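Local coordinates for ankyrin repeat-containing protein YAR1 (Saccharomyces cerevisiae, PDB 4BSZ), which is an ankyrin-repeat protein that binds unfolded protein and is needed for a normal rate of cell proliferation, at residues E13-I18 with S44-S49; D21-D26 with A60-I65; E50-A55 with V88-K93. One frame throughout, in Å; residues are numbered along the deposited sequence.

Interaction 1. Residues E13-I18 with S44-S49; sequences EDQDTI and STCKES
T45 comes up to Q15 through its backbone: its carbonyl O lies beside the amide oxygen OE1 of Q15, two acceptors that do not bond, while its hydroxyl turns back to L42 O. C46 follows and takes the apolar part of the contact. Its CB sits 4.1 Å from Q15 CG, and its SG turns to the end of I18, 3.9 Å from CD1 and slightly farther from CG2. At K47 the main bond of the contact is made: the backbone N gives its hydrogen to Q15 OE1 at 3.0 Å, nearly straight at 172°, and approaches 20° out of the plane of the amide. Q15 gets there because its CG stands beside its own backbone N (chi1 -75°) and the chain then runs extended to CD; the other end of the amide, NE2, is tied to L10 O. An alanine here would probably leave K47 N without its acceptor and L10 O without the NE2 donor, and open a gap against C46. The K47 side chain points away from helix 12-24, fully stretched, to a salt bridge with E90, and the backbone O of K47 accepts from NE2 of Q12. E48 merely brushes D16 OD1, with its CA at 4.0 Å and its CG at about the same distance; its carboxylate goes to the hydroxyl of S51. Last, S49 OG reaches the carboxylate of D16 and donates a weak bond to OD1 at 3.2 Å, an atom that also takes a weak bond from Q12 NE2. The segment 44-49 thus runs as a connecting chain past one side of helix 12-24, on its way from helix 27-37 to helix 55-61, with I19 of the first helix beside E48.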
# COMPACT_ATOMS: atom_id res chain seq x y z
N GLU B 13 -59.77 -21.27 -7.36
CA GLU B 13 -60.37 -20.23 -6.52
C GLU B 13 -60.25 -20.56 -5.03
O GLU B 13 -60.07 -19.67 -4.19
CB GLU B 13 -61.83 -20.03 -6.91
CG GLU B 13 -62.48 -18.79 -6.33
CD GLU B 13 -63.75 -18.42 -7.06
OE1 GLU B 13 -64.12 -19.13 -8.02
OE2 GLU B 13 -64.39 -17.41 -6.68
N ASP B 14 -60.35 -21.84 -4.72
CA ASP B 14 -60.26 -22.29 -3.34
C ASP B 14 -58.82 -22.52 -2.91
O ASP B 14 -58.51 -22.46 -1.73
CB ASP B 14 -61.10 -23.55 -3.12
CG ASP B 14 -62.59 -23.25 -3.12
OD1 ASP B 14 -62.97 -22.17 -2.62
OD2 ASP B 14 -63.36 -24.09 -3.63
N GLN B 15 -57.94 -22.80 -3.87
CA GLN B 15 -56.51 -22.83 -3.57
C GLN B 15 -56.06 -21.43 -3.18
O GLN B 15 -55.32 -21.26 -2.21
CB GLN B 15 -55.69 -23.35 -4.76
CG GLN B 15 -55.78 -24.85 -4.97
CD GLN B 15 -54.96 -25.32 -6.16
OE1 GLN B 15 -53.82 -24.90 -6.36
NE2 GLN B 15 -55.55 -26.20 -6.97
N ASP B 16 -56.55 -20.43 -3.92
CA ASP B 16 -56.27 -19.02 -3.65
C ASP B 16 -56.72 -18.59 -2.25
O ASP B 16 -55.95 -17.96 -1.52
CB ASP B 16 -56.91 -18.12 -4.71
CG ASP B 16 -56.19 -18.17 -6.05
OD1 ASP B 16 -54.96 -18.36 -6.05
OD2 ASP B 16 -56.87 -18.03 -7.09
N THR B 17 -57.95 -18.93 -1.90
CA THR B 17 -58.50 -18.60 -0.58
C THR B 17 -57.64 -19.17 0.57
O THR B 17 -57.38 -18.48 1.56
CB THR B 17 -59.95 -19.10 -0.44
OG1 THR B 17 -60.77 -18.43 -1.41
CG2 THR B 17 -60.47 -18.83 0.96
N ILE B 18 -57.22 -20.42 0.41
CA ILE B 18 -56.35 -21.09 1.37
C ILE B 18 -55.01 -20.38 1.58
O ILE B 18 -54.56 -20.21 2.72
CB ILE B 18 -56.10 -22.55 0.96
CG1 ILE B 18 -57.35 -23.39 1.20
CG2 ILE B 18 -54.91 -23.13 1.71
CD1 ILE B 18 -57.34 -24.73 0.47
N SER B 44 -50.41 -29.53 0.51
CA SER B 44 -49.15 -29.42 -0.22
C SER B 44 -49.31 -29.18 -1.73
O SER B 44 -48.31 -29.05 -2.45
CB SER B 44 -48.27 -30.65 0.03
OG SER B 44 -48.93 -31.85 -0.33
N THR B 45 -50.55 -29.11 -2.21
CA THR B 45 -50.80 -28.94 -3.65
C THR B 45 -51.39 -27.58 -4.01
O THR B 45 -51.50 -27.24 -5.19
CB THR B 45 -51.70 -30.08 -4.21
OG1 THR B 45 -53.10 -29.76 -4.04
CG2 THR B 45 -51.38 -31.41 -3.54
N CYS B 46 -51.77 -26.80 -3.00
CA CYS B 46 -52.35 -25.47 -3.24
C CYS B 46 -51.29 -24.49 -3.68
O CYS B 46 -50.34 -24.20 -2.94
CB CYS B 46 -53.03 -24.92 -1.98
SG CYS B 46 -54.09 -26.07 -1.10
N LYS B 47 -51.44 -23.96 -4.89
CA LYS B 47 -50.45 -23.04 -5.44
C LYS B 47 -51.16 -21.84 -6.03
O LYS B 47 -52.26 -21.97 -6.57
CB LYS B 47 -49.60 -23.76 -6.48
CG LYS B 47 -48.83 -24.95 -5.89
CD LYS B 47 -48.07 -25.74 -6.93
CE LYS B 47 -47.22 -26.82 -6.26
NZ LYS B 47 -46.44 -27.62 -7.25
N GLU B 48 -50.55 -20.66 -5.90
CA GLU B 48 -51.15 -19.42 -6.41
C GLU B 48 -51.31 -19.49 -7.92
O GLU B 48 -50.68 -20.33 -8.58
CB GLU B 48 -50.32 -18.19 -6.02
CG GLU B 48 -51.10 -16.87 -5.99
CD GLU B 48 -50.28 -15.69 -5.49
OE1 GLU B 48 -49.04 -15.75 -5.59
OE2 GLU B 48 -50.87 -14.71 -4.99
N SER B 49 -52.16 -18.63 -8.47
CA SER B 49 -52.50 -18.65 -9.88
C SER B 49 -51.30 -18.25 -10.74
O SER B 49 -50.88 -19.00 -11.64
CB SER B 49 -53.67 -17.71 -10.16
OG SER B 49 -54.66 -17.81 -9.14

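Interaction 2. Residues D21-D26 with A60-I65; sequences DARAGD and AANGHI
N62 and H64 both turn their side chains toward the carbonyl O of R23, and that single oxygen is the polar centre of the contact. The N62 amide presents ND2 at 3.0 Å from R23 O, with an N-H...O angle of 161°. The oxygen lies almost in the plane of this amide, but seen from the R23 carbonyl the donor stands above the plane, 37° out of it. The H64 ring meets the same R23 O with its edge, the oxygen lying in the ring plane, and NE2 gives it a weak, strongly bent bond of 3.1 Å. Over one face of this imidazole lies G25, whose CA is 3.9 Å from the ring centroid in a CH-pi contact; on the opposite face the backbone O of N62 sits over the ring centre, 3.6 Å from the plane. G25 has positive phi, which favours glycine. R23 starts away from the partner segment with CG anti to its backbone N (chi1 -171°), and this CG passes 3.5 Å from N62 ND2. Beyond the two segments, the NE of R23 makes a salt bridge with an acidic side chain of the chain of another protein, and N62 ND2 also bonds to an acidic side chain there. G63 closes helix 55-61 in a Schellman motif, and H64 stands at the N-cap position of helix 65-78; N-G-H is the familiar sequence of the turn between the paired helices of an ankyrin repeat, here ANK 1. R23 O lies in the last turn of helix 12-24, where carbonyls lack their usual helical donors; N62 supplies the main N-H and H64 a weak one, and the partial negative charge at this helix end would probably favour both.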
# COMPACT_ATOMS: atom_id res chain seq x y z
N ASP B 21 -55.17 -16.90 3.17
CA ASP B 21 -55.31 -17.09 4.62
C ASP B 21 -53.99 -17.41 5.29
O ASP B 21 -53.78 -17.05 6.45
CB ASP B 21 -56.30 -18.22 4.92
CG ASP B 21 -57.73 -17.78 4.81
OD1 ASP B 21 -57.97 -16.55 4.77
OD2 ASP B 21 -58.61 -18.66 4.76
N ALA B 22 -53.12 -18.11 4.58
CA ALA B 22 -51.76 -18.31 5.05
C ALA B 22 -51.03 -16.96 5.07
O ALA B 22 -50.30 -16.65 6.01
CB ALA B 22 -51.03 -19.29 4.16
N ARG B 23 -51.25 -16.17 4.03
CA ARG B 23 -50.64 -14.85 3.91
C ARG B 23 -51.06 -13.99 5.10
O ARG B 23 -50.21 -13.46 5.82
CB ARG B 23 -51.09 -14.20 2.60
CG ARG B 23 -50.37 -12.91 2.24
CD ARG B 23 -50.81 -12.46 0.85
NE ARG B 23 -50.14 -11.23 0.43
CZ ARG B 23 -50.14 -10.78 -0.82
NH1 ARG B 23 -50.77 -11.45 -1.78
NH2 ARG B 23 -49.51 -9.65 -1.11
N ALA B 24 -52.37 -13.87 5.30
CA ALA B 24 -52.92 -13.08 6.38
C ALA B 24 -52.45 -13.56 7.76
O ALA B 24 -52.36 -12.77 8.70
CB ALA B 24 -54.44 -13.10 6.31
N GLY B 25 -52.16 -14.86 7.88
CA GLY B 25 -51.84 -15.44 9.17
C GLY B 25 -53.06 -15.96 9.93
O GLY B 25 -52.96 -16.29 11.12
N ASP B 26 -54.21 -16.05 9.27
CA ASP B 26 -55.41 -16.58 9.91
C ASP B 26 -55.25 -18.08 10.14
O ASP B 26 -55.82 -18.89 9.42
CB ASP B 26 -56.68 -16.30 9.10
CG ASP B 26 -57.96 -16.44 9.94
OD1 ASP B 26 -57.92 -17.06 11.02
OD2 ASP B 26 -59.02 -15.93 9.51
N ALA B 60 -44.26 -17.71 5.23
CA ALA B 60 -42.84 -17.56 5.51
C ALA B 60 -42.37 -16.13 5.27
O ALA B 60 -41.59 -15.57 6.05
CB ALA B 60 -42.03 -18.54 4.69
N ALA B 61 -42.86 -15.54 4.19
CA ALA B 61 -42.49 -14.19 3.81
C ALA B 61 -43.00 -13.19 4.84
O ALA B 61 -42.43 -12.11 5.04
CB ALA B 61 -43.04 -13.88 2.44
N ASN B 62 -44.09 -13.56 5.52
CA ASN B 62 -44.75 -12.67 6.46
C ASN B 62 -44.44 -12.93 7.94
O ASN B 62 -45.01 -12.29 8.82
CB ASN B 62 -46.25 -12.69 6.22
CG ASN B 62 -46.63 -12.00 4.93
OD1 ASN B 62 -45.82 -11.32 4.31
ND2 ASN B 62 -47.89 -12.16 4.53
N GLY B 63 -43.55 -13.88 8.20
CA GLY B 63 -43.03 -14.12 9.53
C GLY B 63 -44.02 -14.68 10.54
O GLY B 63 -43.80 -14.58 11.74
N HIS B 64 -45.11 -15.28 10.04
CA HIS B 64 -46.13 -15.90 10.86
C HIS B 64 -45.71 -17.29 11.30
O HIS B 64 -46.18 -18.31 10.76
CB HIS B 64 -47.44 -16.01 10.09
CG HIS B 64 -47.98 -14.68 9.65
ND1 HIS B 64 -47.95 -13.56 10.45
CD2 HIS B 64 -48.57 -14.30 8.49
CE1 HIS B 64 -48.50 -12.55 9.80
NE2 HIS B 64 -48.88 -12.97 8.61
N ILE B 65 -44.83 -17.33 12.30
CA ILE B 65 -44.22 -18.57 12.77
C ILE B 65 -45.22 -19.69 13.16
O ILE B 65 -44.98 -20.86 12.87
CB ILE B 65 -43.25 -18.27 13.92
CG1 ILE B 65 -42.39 -19.49 14.26
CG2 ILE B 65 -44.00 -17.75 15.13
CD1 ILE B 65 -41.31 -19.76 13.27

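Interaction 3. Residues E50-A55 with V88-K93; sequences ESDSTA and VNEVNK
K93 N and S51 O join the two segments by a backbone hydrogen bond of 2.7 Å. One residue back, N92 lies against the same turn: its ND2 donates to S53 OG at 3.2 Å, the acceptor tilted 20° from the amide plane, and its CB packs by S51 O and S53 OG. The first torsion of N92 sets CG between the backbone N and the carbonyl carbon (chi1 55°), from where ND2 reaches S53 OG. D52 CB is 4.1 Å from K93 CG. The D52 carboxylate has mixed company: OD1 is 4.4 Å from K93 NZ, too far for a salt bridge, and OD2 is 4.3 Å from E90 OE2, a like charge. At the far end the methyl of T54, CG2, meets the carboxylate of E90, 3.3 Å from OE1, the two side chains crossing obliquely. E90 brings this group back by a bend at chi2. The two segments run in nearly opposite directions, 171° apart; their loops precede helices 55-61 and 98-104, consistent with the finger loops of successive ankyrin repeats. T54 opens the family's TPLH motif, here T-A-L-H, at the N-cap of helix 55-61, and its backbone N is bonded to ND1 of H57. Behind the first shell, S53 OG donates to S51 OG at 3.0 Å, and S51 OG is held in turn by E48. The negative charge of E90 is met at OE2 by K47, which probably eases the proximity of D52. N92 OD1 accepts from the backbone N atoms of T94 and N96, while its ND2 also bonds an acidic side chain of the chain of another protein.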
# COMPACT_ATOMS: atom_id res chain seq x y z
N GLU B 50 -50.75 -17.08 -10.46
CA GLU B 50 -49.71 -16.49 -11.28
C GLU B 50 -48.33 -17.08 -10.98
O GLU B 50 -47.60 -17.46 -11.89
CB GLU B 50 -49.66 -14.97 -11.08
CG GLU B 50 -51.00 -14.26 -11.20
CD GLU B 50 -51.35 -13.86 -12.62
OE1 GLU B 50 -51.25 -14.71 -13.53
OE2 GLU B 50 -51.73 -12.69 -12.83
N SER B 51 -47.99 -17.14 -9.70
CA SER B 51 -46.61 -17.39 -9.29
C SER B 51 -46.21 -18.86 -9.12
O SER B 51 -45.05 -19.20 -9.32
CB SER B 51 -46.30 -16.62 -8.01
OG SER B 51 -47.25 -16.94 -7.00
N ASP B 52 -47.18 -19.70 -8.76
CA ASP B 52 -46.97 -21.12 -8.40
C ASP B 52 -46.44 -21.26 -6.96
O ASP B 52 -46.06 -22.36 -6.53
CB ASP B 52 -46.09 -21.87 -9.41
CG ASP B 52 -46.70 -23.19 -9.86
OD1 ASP B 52 -47.95 -23.26 -9.96
OD2 ASP B 52 -45.94 -24.15 -10.12
N SER B 53 -46.45 -20.15 -6.23
CA SER B 53 -46.01 -20.10 -4.84
C SER B 53 -46.97 -20.82 -3.91
O SER B 53 -48.18 -20.68 -4.03
CB SER B 53 -45.87 -18.65 -4.37
OG SER B 53 -45.06 -17.90 -5.25
N THR B 54 -46.42 -21.58 -2.96
CA THR B 54 -47.24 -22.33 -2.01
C THR B 54 -47.66 -21.49 -0.81
O THR B 54 -47.29 -20.32 -0.68
CB THR B 54 -46.49 -23.57 -1.50
OG1 THR B 54 -45.46 -23.17 -0.58
CG2 THR B 54 -45.88 -24.33 -2.67
N ALA B 55 -48.45 -22.10 0.08
CA ALA B 55 -48.89 -21.43 1.30
C ALA B 55 -47.71 -21.24 2.24
O ALA B 55 -47.67 -20.29 3.02
CB ALA B 55 -49.99 -22.24 1.98
N VAL B 88 -41.16 -28.49 1.12
CA VAL B 88 -40.40 -27.46 1.80
C VAL B 88 -39.50 -26.72 0.81
O VAL B 88 -39.33 -25.50 0.88
CB VAL B 88 -39.55 -28.03 2.98
CG1 VAL B 88 -40.44 -28.84 3.93
CG2 VAL B 88 -38.41 -28.90 2.48
N ASN B 89 -38.97 -27.47 -0.14
CA ASN B 89 -38.03 -26.92 -1.10
C ASN B 89 -38.71 -26.61 -2.42
O ASN B 89 -38.04 -26.48 -3.44
CB ASN B 89 -36.87 -27.90 -1.32
CG ASN B 89 -36.04 -28.11 -0.06
OD1 ASN B 89 -35.62 -27.15 0.59
ND2 ASN B 89 -35.82 -29.37 0.30
N GLU B 90 -40.04 -26.52 -2.41
CA GLU B 90 -40.79 -26.23 -3.63
C GLU B 90 -40.50 -24.80 -4.09
O GLU B 90 -40.41 -23.88 -3.27
CB GLU B 90 -42.29 -26.44 -3.41
CG GLU B 90 -43.07 -26.85 -4.65
CD GLU B 90 -43.62 -25.66 -5.43
OE1 GLU B 90 -43.52 -24.52 -4.93
OE2 GLU B 90 -44.15 -25.86 -6.55
N VAL B 91 -40.32 -24.64 -5.40
CA VAL B 91 -39.98 -23.35 -6.00
C VAL B 91 -41.12 -22.83 -6.87
O VAL B 91 -41.83 -23.61 -7.51
CB VAL B 91 -38.68 -23.44 -6.85
CG1 VAL B 91 -37.51 -23.90 -6.00
CG2 VAL B 91 -38.86 -24.36 -8.04
N ASN B 92 -41.30 -21.51 -6.90
CA ASN B 92 -42.32 -20.92 -7.77
C ASN B 92 -41.78 -20.71 -9.19
O ASN B 92 -40.69 -21.18 -9.49
CB ASN B 92 -42.86 -19.62 -7.17
CG ASN B 92 -41.76 -18.61 -6.87
OD1 ASN B 92 -40.76 -18.53 -7.59
ND2 ASN B 92 -41.95 -17.84 -5.81
N LYS B 93 -42.54 -20.03 -10.04
CA LYS B 93 -42.12 -19.85 -11.44
C LYS B 93 -40.77 -19.13 -11.55
O LYS B 93 -40.03 -19.31 -12.52
CB LYS B 93 -43.18 -19.08 -12.25
CG LYS B 93 -44.47 -19.85 -12.54
CD LYS B 93 -45.10 -19.40 -13.86
CE LYS B 93 -46.63 -19.55 -13.88
NZ LYS B 93 -47.12 -20.93 -13.62

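Interactions 1 and 2 both use helix 12-24, the first on its early turns and the second at its end, with centres about 14 Å apart. Between centres, interaction 3 lies about 11 Å from interaction 1 and about 15 Å from interaction 2. Interaction 1 closes before interaction 3 opens; the segments of interaction 2 alternate with those of both others. The chain from 44 to 55 runs from interaction 1 into interaction 3, and E48 N is probably hydrogen-bonded to S53 O. Joined in this way are helix 12-24 and the 44-49 loop, the end of that helix and the turn after helix 55-61, and the loops before helices 55-61 and 98-104. Interactions 2 and 3 also offer residues to the bound protein chain.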